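Local coordinates for protein exocyst complex component EXO70 (Saccharomyces cerevisiae, PDB 2B1E) that forms part of the exocyst, the complex that tethers secretory vesicles to sites of exocytosis, and plays a role in exocyst assembly, at residues Val12-Val15 with Lys16-Ala19; Ala19-Ala22 with Ser23-Glu26; Arg62-Ser66 with Glu67-Ile71; Leu75-Leu78 with Ile79-Ser82. All coordinates share one frame; numbering follows the deposited sequence.

Contact 1 of 4, residues Val12-Val15 with Lys16-Ala19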
ATOM      1  N   VAL A  12     -20.505 -61.416 -41.891  1.00 24.55           N
ATOM      2  CA  VAL A  12     -20.643 -62.731 -42.498  1.00 24.16           C
ATOM      3  C   VAL A  12     -19.336 -63.518 -42.533  1.00 23.96           C
ATOM      4  O   VAL A  12     -19.214 -64.507 -43.259  1.00 25.25           O
ATOM      5  CB  VAL A  12     -21.235 -62.625 -43.924  1.00 25.77           C
ATOM      6  CG1 VAL A  12     -22.652 -62.066 -43.850  1.00 25.18           C
ATOM      7  CG2 VAL A  12     -20.367 -61.742 -44.793  1.00 26.34           C
ATOM      8  N   ALA A  13     -18.360 -63.085 -41.738  1.00 21.28           N
ATOM      9  CA  ALA A  13     -17.072 -63.771 -41.690  1.00 20.88           C
ATOM     10  C   ALA A  13     -17.084 -64.835 -40.596  1.00 18.89           C
ATOM     11  O   ALA A  13     -17.756 -64.686 -39.578  1.00 17.94           O
ATOM     12  CB  ALA A  13     -15.943 -62.769 -41.431  1.00 20.83           C
ATOM     13  N   SER A  14     -16.341 -65.911 -40.814  1.00 17.10           N
ATOM     14  CA  SER A  14     -16.265 -66.978 -39.829  1.00 18.38           C
ATOM     15  C   SER A  14     -15.389 -66.535 -38.660  1.00 16.01           C
ATOM     16  O   SER A  14     -14.557 -65.630 -38.792  1.00 13.80           O
ATOM     17  CB  SER A  14     -15.662 -68.235 -40.462  1.00 19.97           C
ATOM     18  OG  SER A  14     -14.387 -67.948 -41.023  1.00 21.10           O
ATOM     19  N   VAL A  15     -15.572 -67.170 -37.510  1.00 15.44           N
ATOM     20  CA  VAL A  15     -14.747 -66.829 -36.363  1.00 15.79           C
ATOM     21  C   VAL A  15     -13.287 -67.121 -36.720  1.00 15.35           C
ATOM     22  O   VAL A  15     -12.382 -66.396 -36.317  1.00 14.68           O
ATOM     23  CB  VAL A  15     -15.141 -67.643 -35.130  1.00 15.15           C
ATOM     24  CG1 VAL A  15     -14.103 -67.439 -34.018  1.00 17.40           C
ATOM     25  CG2 VAL A  15     -16.518 -67.200 -34.653  1.00 15.52           C
ATOM     26  N   LYS A  16     -13.067 -68.180 -37.488  1.00 14.04           N
ATOM     27  CA  LYS A  16     -11.712 -68.538 -37.897  1.00 17.99           C
ATOM     28  C   LYS A  16     -11.074 -67.393 -38.668  1.00 17.45           C
ATOM     29  O   LYS A  16      -9.954 -66.985 -38.371  1.00 19.47           O
ATOM     30  CB  LYS A  16     -11.735 -69.804 -38.753  1.00 18.35           C
ATOM     31  CG  LYS A  16     -10.389 -70.215 -39.331  1.00 19.41           C
ATOM     32  CD  LYS A  16     -10.472 -71.643 -39.866  1.00 22.36           C
ATOM     33  CE  LYS A  16      -9.215 -72.056 -40.609  1.00 25.40           C
ATOM     34  NZ  LYS A  16      -9.062 -71.311 -41.892  1.00 27.40           N
ATOM     35  N   ASP A  17     -11.783 -66.863 -39.657  1.00 17.10           N
ATOM     36  CA  ASP A  17     -11.228 -65.765 -40.432  1.00 17.12           C
ATOM     37  C   ASP A  17     -11.043 -64.483 -39.624  1.00 17.79           C
ATOM     38  O   ASP A  17     -10.022 -63.802 -39.768  1.00 16.26           O
ATOM     39  CB  ASP A  17     -12.087 -65.503 -41.668  1.00 17.59           C
ATOM     40  CG  ASP A  17     -11.900 -66.575 -42.725  1.00 20.67           C
ATOM     41  OD1 ASP A  17     -10.994 -67.424 -42.540  1.00 20.99           O
ATOM     42  OD2 ASP A  17     -12.642 -66.569 -43.730  1.00 19.09           O
ATOM     43  N   LEU A  18     -12.017 -64.152 -38.779  1.00 17.22           N
ATOM     44  CA  LEU A  18     -11.925 -62.951 -37.946  1.00 16.59           C
ATOM     45  C   LEU A  18     -10.742 -63.090 -36.989  1.00 16.82           C
ATOM     46  O   LEU A  18     -10.026 -62.122 -36.721  1.00 15.41           O
ATOM     47  CB  LEU A  18     -13.210 -62.754 -37.135  1.00 17.69           C
ATOM     48  CG  LEU A  18     -14.468 -62.384 -37.929  1.00 18.42           C
ATOM     49  CD1 LEU A  18     -15.676 -62.341 -37.012  1.00 18.94           C
ATOM     50  CD2 LEU A  18     -14.251 -61.038 -38.598  1.00 20.36           C
ATOM     51  N   ALA A  19     -10.557 -64.301 -36.469  1.00 13.71           N
ATOM     52  CA  ALA A  19      -9.470 -64.582 -35.544  1.00 15.74           C
ATOM     53  C   ALA A  19      -8.158 -64.319 -36.266  1.00 16.87           C
ATOM     54  O   ALA A  19      -7.268 -63.656 -35.737  1.00 15.33           O
ATOM     55  CB  ALA A  19      -9.541 -66.038 -35.082  1.00 15.31           C
TER
HETATM   56  O   HOH W   1     -15.361 -66.103 -43.457  1.00 23.89           O

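Contact 2 of 4, residues Ala19-Ala22 with Ser23-Glu26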
ATOM      1  N   ALA A  19     -10.557 -64.301 -36.469  1.00 13.71           N
ATOM      2  CA  ALA A  19      -9.470 -64.582 -35.544  1.00 15.74           C
ATOM      3  C   ALA A  19      -8.158 -64.319 -36.266  1.00 16.87           C
ATOM      4  O   ALA A  19      -7.268 -63.656 -35.737  1.00 15.33           O
ATOM      5  CB  ALA A  19      -9.541 -66.038 -35.082  1.00 15.31           C
ATOM      6  N   ASN A  20      -8.042 -64.826 -37.490  1.00 18.07           N
ATOM      7  CA  ASN A  20      -6.820 -64.612 -38.262  1.00 19.16           C
ATOM      8  C   ASN A  20      -6.557 -63.115 -38.423  1.00 18.40           C
ATOM      9  O   ASN A  20      -5.434 -62.654 -38.219  1.00 20.19           O
ATOM     10  CB  ASN A  20      -6.929 -65.274 -39.639  1.00 21.28           C
ATOM     11  CG  ASN A  20      -5.643 -65.162 -40.436  1.00 23.03           C
ATOM     12  OD1 ASN A  20      -4.586 -65.617 -39.994  1.00 27.03           O
ATOM     13  ND2 ASN A  20      -5.724 -64.554 -41.611  1.00 23.62           N
ATOM     14  N   GLU A  21      -7.587 -62.355 -38.787  1.00 16.88           N
ATOM     15  CA  GLU A  21      -7.448 -60.906 -38.947  1.00 17.45           C
ATOM     16  C   GLU A  21      -6.979 -60.261 -37.651  1.00 16.40           C
ATOM     17  O   GLU A  21      -6.084 -59.421 -37.654  1.00 16.86           O
ATOM     18  CB  GLU A  21      -8.780 -60.274 -39.357  1.00 20.80           C
ATOM     19  CG  GLU A  21      -9.279 -60.714 -40.709  1.00 25.58           C
ATOM     20  CD  GLU A  21      -8.399 -60.205 -41.824  1.00 29.93           C
ATOM     21  OE1 GLU A  21      -8.219 -58.971 -41.910  1.00 32.63           O
ATOM     22  OE2 GLU A  21      -7.888 -61.033 -42.609  1.00 33.65           O
ATOM     23  N   ALA A  22      -7.597 -60.643 -36.539  1.00 12.98           N
ATOM     24  CA  ALA A  22      -7.207 -60.091 -35.248  1.00 14.66           C
ATOM     25  C   ALA A  22      -5.747 -60.404 -34.943  1.00 15.98           C
ATOM     26  O   ALA A  22      -5.031 -59.557 -34.398  1.00 15.98           O
ATOM     27  CB  ALA A  22      -8.091 -60.641 -34.151  1.00 15.26           C
ATOM     28  N   SER A  23      -5.311 -61.616 -35.291  1.00 17.13           N
ATOM     29  CA  SER A  23      -3.930 -62.046 -35.055  1.00 17.34           C
ATOM     30  C   SER A  23      -2.957 -61.158 -35.810  1.00 16.46           C
ATOM     31  O   SER A  23      -1.886 -60.803 -35.300  1.00 16.25           O
ATOM     32  CB  SER A  23      -3.726 -63.497 -35.497  1.00 20.33           C
ATOM     33  OG  SER A  23      -4.313 -64.408 -34.584  1.00 24.26           O
ATOM     34  N   LYS A  24      -3.333 -60.796 -37.029  1.00 15.57           N
ATOM     35  CA  LYS A  24      -2.487 -59.938 -37.837  1.00 16.62           C
ATOM     36  C   LYS A  24      -2.412 -58.546 -37.220  1.00 16.97           C
ATOM     37  O   LYS A  24      -1.353 -57.913 -37.219  1.00 14.29           O
ATOM     38  CB  LYS A  24      -3.014 -59.882 -39.276  1.00 19.65           C
ATOM     39  CG  LYS A  24      -2.936 -61.244 -39.986  1.00 23.59           C
ATOM     40  CD  LYS A  24      -3.178 -61.145 -41.487  1.00 26.43           C
ATOM     41  CE  LYS A  24      -4.631 -60.808 -41.802  1.00 27.74           C
ATOM     42  NZ  LYS A  24      -4.881 -60.657 -43.265  1.00 28.00           N
ATOM     43  N   TYR A  25      -3.528 -58.070 -36.671  1.00 16.55           N
ATOM     44  CA  TYR A  25      -3.531 -56.747 -36.066  1.00 15.44           C
ATOM     45  C   TYR A  25      -2.679 -56.738 -34.805  1.00 14.24           C
ATOM     46  O   TYR A  25      -2.032 -55.731 -34.492  1.00 12.20           O
ATOM     47  CB  TYR A  25      -4.957 -56.293 -35.728  1.00 17.20           C
ATOM     48  CG  TYR A  25      -5.816 -56.029 -36.940  1.00 18.62           C
ATOM     49  CD1 TYR A  25      -5.335 -55.274 -38.005  1.00 19.29           C
ATOM     50  CD2 TYR A  25      -7.111 -56.537 -37.022  1.00 18.69           C
ATOM     51  CE1 TYR A  25      -6.120 -55.032 -39.133  1.00 21.30           C
ATOM     52  CE2 TYR A  25      -7.912 -56.299 -38.145  1.00 22.11           C
ATOM     53  CZ  TYR A  25      -7.408 -55.549 -39.195  1.00 21.28           C
ATOM     54  OH  TYR A  25      -8.186 -55.323 -40.306  1.00 23.09           O
ATOM     55  N   GLU A  26      -2.679 -57.846 -34.069  1.00 15.19           N
ATOM     56  CA  GLU A  26      -1.872 -57.891 -32.858  1.00 13.81           C
ATOM     57  C   GLU A  26      -0.384 -57.820 -33.191  1.00 13.98           C
ATOM     58  O   GLU A  26       0.398 -57.207 -32.464  1.00  9.67           O
ATOM     59  CB  GLU A  26      -2.138 -59.152 -32.041  1.00 15.91           C
ATOM     60  CG  GLU A  26      -1.311 -59.166 -30.751  1.00 17.59           C
ATOM     61  CD  GLU A  26      -1.825 -60.134 -29.701  1.00 23.30           C
ATOM     62  OE1 GLU A  26      -1.401 -60.018 -28.525  1.00 26.74           O
ATOM     63  OE2 GLU A  26      -2.642 -61.011 -30.043  1.00 24.92           O
TER
HETATM   64  O   HOH W   2     -10.008 -57.466 -40.514  1.00 50.10           O

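Contact 3 of 4, residues Arg62-Ser66 with Glu67-Ile71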
ATOM      1  N   ARG A  62     -24.146 -65.802 -34.104  1.00 27.13           N
ATOM      2  CA  ARG A  62     -22.947 -66.350 -33.469  1.00 24.14           C
ATOM      3  C   ARG A  62     -23.314 -67.334 -32.359  1.00 23.08           C
ATOM      4  O   ARG A  62     -24.017 -66.977 -31.410  1.00 21.84           O
ATOM      5  CB  ARG A  62     -22.097 -65.215 -32.887  1.00 24.92           C
ATOM      6  CG  ARG A  62     -21.702 -64.132 -33.898  1.00 23.57           C
ATOM      7  CD  ARG A  62     -20.694 -64.641 -34.897  1.00 22.80           C
ATOM      8  NE  ARG A  62     -20.293 -63.623 -35.867  1.00 17.99           N
ATOM      9  CZ  ARG A  62     -19.424 -63.841 -36.847  1.00 15.32           C
ATOM     10  NH1 ARG A  62     -18.864 -65.036 -36.977  1.00 15.17           N
ATOM     11  NH2 ARG A  62     -19.127 -62.877 -37.707  1.00 12.55           N
ATOM     12  N   GLU A  63     -22.820 -68.563 -32.470  1.00 22.69           N
ATOM     13  CA  GLU A  63     -23.101 -69.597 -31.477  1.00 21.44           C
ATOM     14  C   GLU A  63     -22.217 -69.455 -30.240  1.00 20.19           C
ATOM     15  O   GLU A  63     -21.063 -69.034 -30.332  1.00 18.06           O
ATOM     16  CB  GLU A  63     -22.901 -70.987 -32.093  1.00 24.59           C
ATOM     17  CG  GLU A  63     -23.850 -71.324 -33.240  1.00 25.01           C
ATOM     18  CD  GLU A  63     -25.321 -71.204 -32.845  1.00 26.91           C
ATOM     19  OE1 GLU A  63     -25.645 -71.452 -31.664  1.00 21.13           O
ATOM     20  OE2 GLU A  63     -26.156 -70.876 -33.717  1.00 25.98           O
ATOM     21  N   GLU A  64     -22.765 -69.806 -29.079  1.00 16.78           N
ATOM     22  CA  GLU A  64     -22.028 -69.716 -27.821  1.00 14.46           C
ATOM     23  C   GLU A  64     -21.118 -70.929 -27.627  1.00 12.65           C
ATOM     24  O   GLU A  64     -21.469 -71.858 -26.903  1.00 11.84           O
ATOM     25  CB  GLU A  64     -22.998 -69.629 -26.634  1.00 14.65           C
ATOM     26  CG  GLU A  64     -23.975 -68.453 -26.668  1.00 16.88           C
ATOM     27  CD  GLU A  64     -23.298 -67.103 -26.494  1.00 16.05           C
ATOM     28  OE1 GLU A  64     -22.109 -67.068 -26.126  1.00 14.05           O
ATOM     29  OE2 GLU A  64     -23.966 -66.075 -26.711  1.00 15.93           O
ATOM     30  N   ASN A  65     -19.964 -70.934 -28.291  1.00 11.87           N
ATOM     31  CA  ASN A  65     -19.005 -72.027 -28.148  1.00 14.18           C
ATOM     32  C   ASN A  65     -17.637 -71.435 -27.806  1.00 14.54           C
ATOM     33  O   ASN A  65     -17.469 -70.221 -27.850  1.00 14.97           O
ATOM     34  CB  ASN A  65     -18.935 -72.867 -29.431  1.00 15.81           C
ATOM     35  CG  ASN A  65     -18.789 -72.021 -30.677  1.00 17.01           C
ATOM     36  OD1 ASN A  65     -17.975 -71.106 -30.726  1.00 16.83           O
ATOM     37  ND2 ASN A  65     -19.577 -72.334 -31.699  1.00 19.35           N
ATOM     38  N   SER A  66     -16.668 -72.284 -27.465  1.00 14.80           N
ATOM     39  CA  SER A  66     -15.343 -71.811 -27.079  1.00 16.98           C
ATOM     40  C   SER A  66     -14.659 -70.991 -28.144  1.00 15.00           C
ATOM     41  O   SER A  66     -13.901 -70.084 -27.829  1.00 14.69           O
ATOM     42  CB  SER A  66     -14.430 -72.977 -26.676  1.00 18.47           C
ATOM     43  OG  SER A  66     -14.184 -73.845 -27.768  1.00 22.54           O
ATOM     44  N   GLU A  67     -14.926 -71.294 -29.406  1.00 14.49           N
ATOM     45  CA  GLU A  67     -14.297 -70.546 -30.486  1.00 15.25           C
ATOM     46  C   GLU A  67     -14.735 -69.087 -30.434  1.00 13.51           C
ATOM     47  O   GLU A  67     -13.916 -68.170 -30.497  1.00  8.56           O
ATOM     48  CB  GLU A  67     -14.676 -71.168 -31.824  1.00 18.39           C
ATOM     49  CG  GLU A  67     -14.044 -70.503 -33.018  1.00 21.00           C
ATOM     50  CD  GLU A  67     -14.582 -71.050 -34.316  1.00 23.78           C
ATOM     51  OE1 GLU A  67     -15.825 -71.151 -34.440  1.00 21.83           O
ATOM     52  OE2 GLU A  67     -13.764 -71.372 -35.207  1.00 24.78           O
ATOM     53  N   PHE A  68     -16.041 -68.875 -30.307  1.00 12.30           N
ATOM     54  CA  PHE A  68     -16.599 -67.528 -30.243  1.00 10.18           C
ATOM     55  C   PHE A  68     -16.146 -66.809 -28.969  1.00 11.14           C
ATOM     56  O   PHE A  68     -15.740 -65.645 -29.001  1.00 11.85           O
ATOM     57  CB  PHE A  68     -18.130 -67.617 -30.278  1.00 12.21           C
ATOM     58  CG  PHE A  68     -18.821 -66.297 -30.175  1.00 13.25           C
ATOM     59  CD1 PHE A  68     -18.513 -65.266 -31.058  1.00 16.32           C
ATOM     60  CD2 PHE A  68     -19.802 -66.086 -29.213  1.00 16.76           C
ATOM     61  CE1 PHE A  68     -19.172 -64.044 -30.987  1.00 16.48           C
ATOM     62  CE2 PHE A  68     -20.470 -64.866 -29.133  1.00 17.56           C
ATOM     63  CZ  PHE A  68     -20.154 -63.845 -30.023  1.00 17.56           C
ATOM     64  N   HIS A  69     -16.213 -67.511 -27.846  1.00 10.88           N
ATOM     65  CA  HIS A  69     -15.845 -66.928 -26.562  1.00 10.61           C
ATOM     66  C   HIS A  69     -14.375 -66.575 -26.545  1.00 10.38           C
ATOM     67  O   HIS A  69     -13.970 -65.594 -25.929  1.00  7.78           O
ATOM     68  CB  HIS A  69     -16.184 -67.908 -25.436  1.00 11.51           C
ATOM     69  CG  HIS A  69     -17.652 -68.198 -25.325  1.00 14.43           C
ATOM     70  ND1 HIS A  69     -18.154 -69.259 -24.605  1.00 14.96           N
ATOM     71  CD2 HIS A  69     -18.725 -67.549 -25.837  1.00 13.14           C
ATOM     72  CE1 HIS A  69     -19.474 -69.252 -24.676  1.00 16.05           C
ATOM     73  NE2 HIS A  69     -19.845 -68.224 -25.419  1.00 14.92           N
ATOM     74  N   GLY A  70     -13.585 -67.388 -27.236  1.00 10.40           N
ATOM     75  CA  GLY A  70     -12.160 -67.146 -27.315  1.00 12.50           C
ATOM     76  C   GLY A  70     -11.848 -65.850 -28.041  1.00 11.62           C
ATOM     77  O   GLY A  70     -11.115 -65.018 -27.522  1.00 11.00           O
ATOM     78  N   ILE A  71     -12.401 -65.651 -29.236  1.00 11.56           N
ATOM     79  CA  ILE A  71     -12.107 -64.407 -29.941  1.00 12.43           C
ATOM     80  C   ILE A  71     -12.656 -63.188 -29.184  1.00 11.80           C
ATOM     81  O   ILE A  71     -12.033 -62.125 -29.175  1.00 10.14           O
ATOM     82  CB  ILE A  71     -12.644 -64.422 -31.392  1.00 13.20           C
ATOM     83  CG1 ILE A  71     -11.925 -63.335 -32.208  1.00 12.09           C
ATOM     84  CG2 ILE A  71     -14.144 -64.194 -31.408  1.00 10.96           C
ATOM     85  CD1 ILE A  71     -12.275 -63.331 -33.700  1.00 12.90           C
TER

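Contact 4 of 4, residues Leu75-Leu78 with Ile79-Ser82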
ATOM      1  N   LEU A  75     -10.076 -60.206 -28.386  1.00  9.05           N
ATOM      2  CA  LEU A  75     -10.289 -58.835 -28.831  1.00  9.52           C
ATOM      3  C   LEU A  75     -10.378 -57.898 -27.621  1.00 10.50           C
ATOM      4  O   LEU A  75      -9.723 -56.864 -27.576  1.00  8.21           O
ATOM      5  CB  LEU A  75     -11.577 -58.736 -29.661  1.00  9.82           C
ATOM      6  CG  LEU A  75     -11.511 -59.319 -31.078  1.00 13.69           C
ATOM      7  CD1 LEU A  75     -12.914 -59.457 -31.649  1.00 14.20           C
ATOM      8  CD2 LEU A  75     -10.666 -58.400 -31.965  1.00 15.83           C
ATOM      9  N   GLU A  76     -11.177 -58.275 -26.628  1.00  8.89           N
ATOM     10  CA  GLU A  76     -11.327 -57.430 -25.449  1.00 10.26           C
ATOM     11  C   GLU A  76      -9.976 -57.158 -24.766  1.00  8.83           C
ATOM     12  O   GLU A  76      -9.652 -56.006 -24.469  1.00  7.17           O
ATOM     13  CB  GLU A  76     -12.306 -58.076 -24.458  1.00 15.80           C
ATOM     14  CG  GLU A  76     -13.731 -58.259 -25.010  1.00 19.34           C
ATOM     15  CD  GLU A  76     -14.631 -59.079 -24.081  1.00 22.83           C
ATOM     16  OE1 GLU A  76     -14.104 -59.805 -23.207  1.00 19.79           O
ATOM     17  OE2 GLU A  76     -15.871 -59.005 -24.236  1.00 25.21           O
ATOM     18  N   GLN A  77      -9.176 -58.202 -24.546  1.00  7.04           N
ATOM     19  CA  GLN A  77      -7.887 -58.013 -23.876  1.00  8.59           C
ATOM     20  C   GLN A  77      -6.830 -57.287 -24.701  1.00  8.13           C
ATOM     21  O   GLN A  77      -6.086 -56.474 -24.157  1.00  9.29           O
ATOM     22  CB  GLN A  77      -7.332 -59.346 -23.365  1.00  9.08           C
ATOM     23  CG  GLN A  77      -8.167 -59.966 -22.232  1.00  9.37           C
ATOM     24  CD  GLN A  77      -8.360 -59.025 -21.060  1.00 11.81           C
ATOM     25  OE1 GLN A  77      -7.439 -58.320 -20.660  1.00 10.63           O
ATOM     26  NE2 GLN A  77      -9.563 -59.009 -20.501  1.00 10.24           N
ATOM     27  N   LEU A  78      -6.750 -57.578 -25.994  1.00  8.56           N
ATOM     28  CA  LEU A  78      -5.781 -56.904 -26.860  1.00  8.71           C
ATOM     29  C   LEU A  78      -6.079 -55.404 -26.893  1.00 11.16           C
ATOM     30  O   LEU A  78      -5.161 -54.577 -26.913  1.00  9.60           O
ATOM     31  CB  LEU A  78      -5.834 -57.499 -28.271  1.00  8.42           C
ATOM     32  CG  LEU A  78      -4.913 -56.881 -29.330  1.00  7.98           C
ATOM     33  CD1 LEU A  78      -3.443 -56.937 -28.881  1.00  8.64           C
ATOM     34  CD2 LEU A  78      -5.113 -57.641 -30.637  1.00 10.13           C
ATOM     35  N   ILE A  79      -7.364 -55.046 -26.895  1.00  9.01           N
ATOM     36  CA  ILE A  79      -7.748 -53.635 -26.885  1.00  9.61           C
ATOM     37  C   ILE A  79      -7.298 -53.019 -25.558  1.00 11.55           C
ATOM     38  O   ILE A  79      -6.738 -51.923 -25.516  1.00  9.64           O
ATOM     39  CB  ILE A  79      -9.298 -53.468 -27.055  1.00  9.02           C
ATOM     40  CG1 ILE A  79      -9.718 -53.892 -28.472  1.00  9.92           C
ATOM     41  CG2 ILE A  79      -9.708 -52.029 -26.826  1.00 12.32           C
ATOM     42  CD1 ILE A  79     -11.238 -53.985 -28.687  1.00  8.57           C
ATOM     43  N   LYS A  80      -7.537 -53.740 -24.464  1.00 13.05           N
ATOM     44  CA  LYS A  80      -7.163 -53.254 -23.144  1.00 10.97           C
ATOM     45  C   LYS A  80      -5.658 -53.003 -23.038  1.00 11.05           C
ATOM     46  O   LYS A  80      -5.225 -51.979 -22.502  1.00 10.86           O
ATOM     47  CB  LYS A  80      -7.594 -54.260 -22.074  1.00 14.12           C
ATOM     48  CG  LYS A  80      -7.400 -53.769 -20.656  1.00 19.73           C
ATOM     49  CD  LYS A  80      -7.841 -54.820 -19.632  1.00 26.70           C
ATOM     50  CE  LYS A  80      -9.290 -55.241 -19.826  1.00 26.60           C
ATOM     51  NZ  LYS A  80      -9.679 -56.329 -18.864  1.00 32.94           N
ATOM     52  N   ARG A  81      -4.856 -53.929 -23.550  1.00  9.56           N
ATOM     53  CA  ARG A  81      -3.408 -53.767 -23.471  1.00 11.37           C
ATOM     54  C   ARG A  81      -2.931 -52.601 -24.326  1.00 11.15           C
ATOM     55  O   ARG A  81      -2.067 -51.821 -23.909  1.00 10.05           O
ATOM     56  CB  ARG A  81      -2.703 -55.056 -23.903  1.00 12.62           C
ATOM     57  CG  ARG A  81      -3.019 -56.279 -23.050  1.00 12.15           C
ATOM     58  CD  ARG A  81      -2.022 -57.400 -23.311  1.00 10.39           C
ATOM     59  NE  ARG A  81      -2.162 -58.044 -24.623  1.00 11.67           N
ATOM     60  CZ  ARG A  81      -3.093 -58.952 -24.910  1.00  9.31           C
ATOM     61  NH1 ARG A  81      -3.972 -59.307 -23.977  1.00  7.09           N
ATOM     62  NH2 ARG A  81      -3.120 -59.542 -26.104  1.00  8.50           N
ATOM     63  N   SER A  82      -3.493 -52.485 -25.529  1.00  9.50           N
ATOM     64  CA  SER A  82      -3.125 -51.416 -26.435  1.00  9.88           C
ATOM     65  C   SER A  82      -3.481 -50.035 -25.881  1.00 11.01           C
ATOM     66  O   SER A  82      -2.711 -49.080 -26.029  1.00 10.10           O
ATOM     67  CB  SER A  82      -3.791 -51.641 -27.794  1.00  8.15           C
ATOM     68  OG  SER A  82      -3.424 -52.906 -28.317  1.00 10.25           O
TER

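Contact 1 of 4, residues Val12-Val15 with Lys16-Ala19
Ser14 OG accepts from the backbone N of Asp17 at 3.1 Å, the bond of a serine N-cap opening helix 15-30. With chi1 at 56°, OG is tucked between its own backbone N and carbonyl carbon, which turns it onto the first turn of the helix; the N-H of Asp17 aims at it at 160°. The same residue also starts the helix through its carbonyl, for Leu18 N gives Ser14 O a nearly straight bond of 2.9 Å, and Ala19 N follows onto Val15 O at 2.8 Å. The return link across the cap runs through water: the molecule takes the N-H of Ser14 at 2.8 Å and donates to Asp17 OD2, so serine and aspartate hold each other from both ends, by one direct bond and one bridged bond. Without the Ser14 hydroxyl, as with an alanine here, the amide of Asp17 would probably lose its capping acceptor and the helix start be less firmly fixed. Farther out, Ala13 O is taken by Arg62 NH1 from the loop before helix 66-94. Buried Leu18 turns inward from this first turn, against Met51 and Ile55 of helix 38-56 and Ile71 of helix 66-94, placing the cap at one end of a helical bundle. On the loop side, the methyl CB of Ala13 rests against the leucine's branch end, 3.7 Å from Leu18 CD2.

Contact 2 of 4, residues Ala19-Ala22 with Ser23-Glu26
Residues Ala19 to Glu26 form two regular turns of helix 15-30, with the amides of Ser23, Lys24, Tyr25 and Glu26 each bonded to the carbonyl four residues back. Glu21 and Lys24 lie alongside each other, pointing the same way, and close a salt bridge between Glu21 OE2 and Lys24 NZ of 3.1 Å. The ammonium comes in from above the carboxylate plane, 40° out of it; the glutamate chain, bent at chi2 (-68°), and the lysine, bent at chi3, bring the two charges together. The other carboxylate oxygen serves a different residue: a water donates to Glu21 OE1 at 2.7 Å and is also hydrogen-bonded to Tyr25 OH at 2.8 Å. Carboxylate and phenol ring cross with their planes 85° apart, and the ring's CD2 passes 3.1 Å from Glu21 O. Tyr25 leans on Val44, Lys47 and Leu48 of helix 38-56, while Ala22 faces Leu75 of helix 66-94. Glu26 joins this second neighbour by polar bonds, with OE1 in a salt bridge to Arg81 and OE2 hydrogen-bonded to His74. Each oxygen of the Glu21 carboxylate thus has its own partner, one a cation and the other a water shared with a phenol, a division likely to restrict its rotation and partly to offset its charge.

Contact 3 of 4, residues Arg62-Ser66 with Glu67-Ile71
Arg62 lays its CB over one face of the Phe68 ring, a CH-pi contact in which CB stands 3.8 Å from the ring centroid and 18° off the normal. The two side chains cross at about a right angle, yet the guanidinium plane farther out is nearly parallel to the ring plane. The arginine's end leads away to its partner in the loop ahead of helix 15-30. Phe68 brings its ring against the loop, and its CB sits 3.3 Å from Glu63 O. At the ring's edge, near its plane, comes Glu64 OE1, whose principal partner is the neighbouring imidazole: His69 NE2 donates to Glu64 OE1 at 2.6 Å, with the oxygen almost in the imidazole plane. Here too the side chains cross at about a right angle, the carboxylate plane turned 36° from the ring. Asn65 O lies over one face of the imidazole, toward its rim and 3.2 Å from His69 CG, while this carbonyl accepts the backbone N of His69 at 3.0 Å. The asparagine CG sits between its backbone N and carbonyl carbon (chi1 48°), carrying OD1 to the N-H of Phe68 at 3.0 Å, nearly in line with the amide C=O. Glu64 is the centre of an inverse gamma turn, which kinks the chain ahead of the helix, its own Asn65 N to Glu63 O bond being weak. The whole is an asparagine N-cap on helix 66-94, supplemented by a His-carboxylate bond and by an aromatic ring packed against the incoming loop.

Contact 4 of 4, residues Leu75-Leu78 with Ile79-Ser82
Ser82 OG gives a hydrogen bond to Leu78 O at 2.8 Å, and the Ser82 amide reaches the same oxygen at 3.0 Å. The two donors come from opposite faces of the carbonyl plane, so one acceptor is gripped twice by a single residue. With OG anti to its carbonyl carbon (chi1 -57°), the serine points its hydroxyl back along helix 66-94. Regular backbone bonds join Ile79 to Leu75, Lys80 to Glu76 and Arg81 to Gln77. Among the charged groups, the Arg81 guanidinium folds back over the preceding turn, with one face over Leu78 CA and Gln77 O. Its NH1 lies 3.4 Å from Gln77 CB, while NH2 pairs with Glu26, its partner on helix 15-30. Gln77 and Lys80 run side by side with their ends pointing the same way. Shortening Gln77 to an alanine is likely to leave the end of Lys80 without its companion and freer to turn. In a separate close contact, Ile79 CG1 passes 3.1 Å from Leu75 O. Apolar packing brings Leu75 and Leu78 onto Leu48 of helix 38-56, and buried Ser82 onto Tyr41 of that helix and Leu29 of helix 15-30. The bond to Leu78 O satisfies the hydroxyl of this buried serine within its own helix, while the exposed arginine spends its charge on a neighbouring one.

From the N terminus, contact 1 caps the start of helix 15-30 and contact 2 continues along it. After helix 38-56 the chain returns through a loop to contact 3, which caps helix 66-94, and contact 4 lies farther along that helix. Each closes only a local turn; contacts 1 and 2 overlap at Ala19, the others follow in series, and none crosses another. Space joins what sequence separates: the two capped ends meet as Val15 packs on Glu67, with centres about 11 Å apart, and contacts 2 and 4 pack together with centres about 12 Å apart. Helices 15-30 and 66-94 are thus paired, with helix 38-56 packed against both at the N-terminal end of the elongated, all-helical chain.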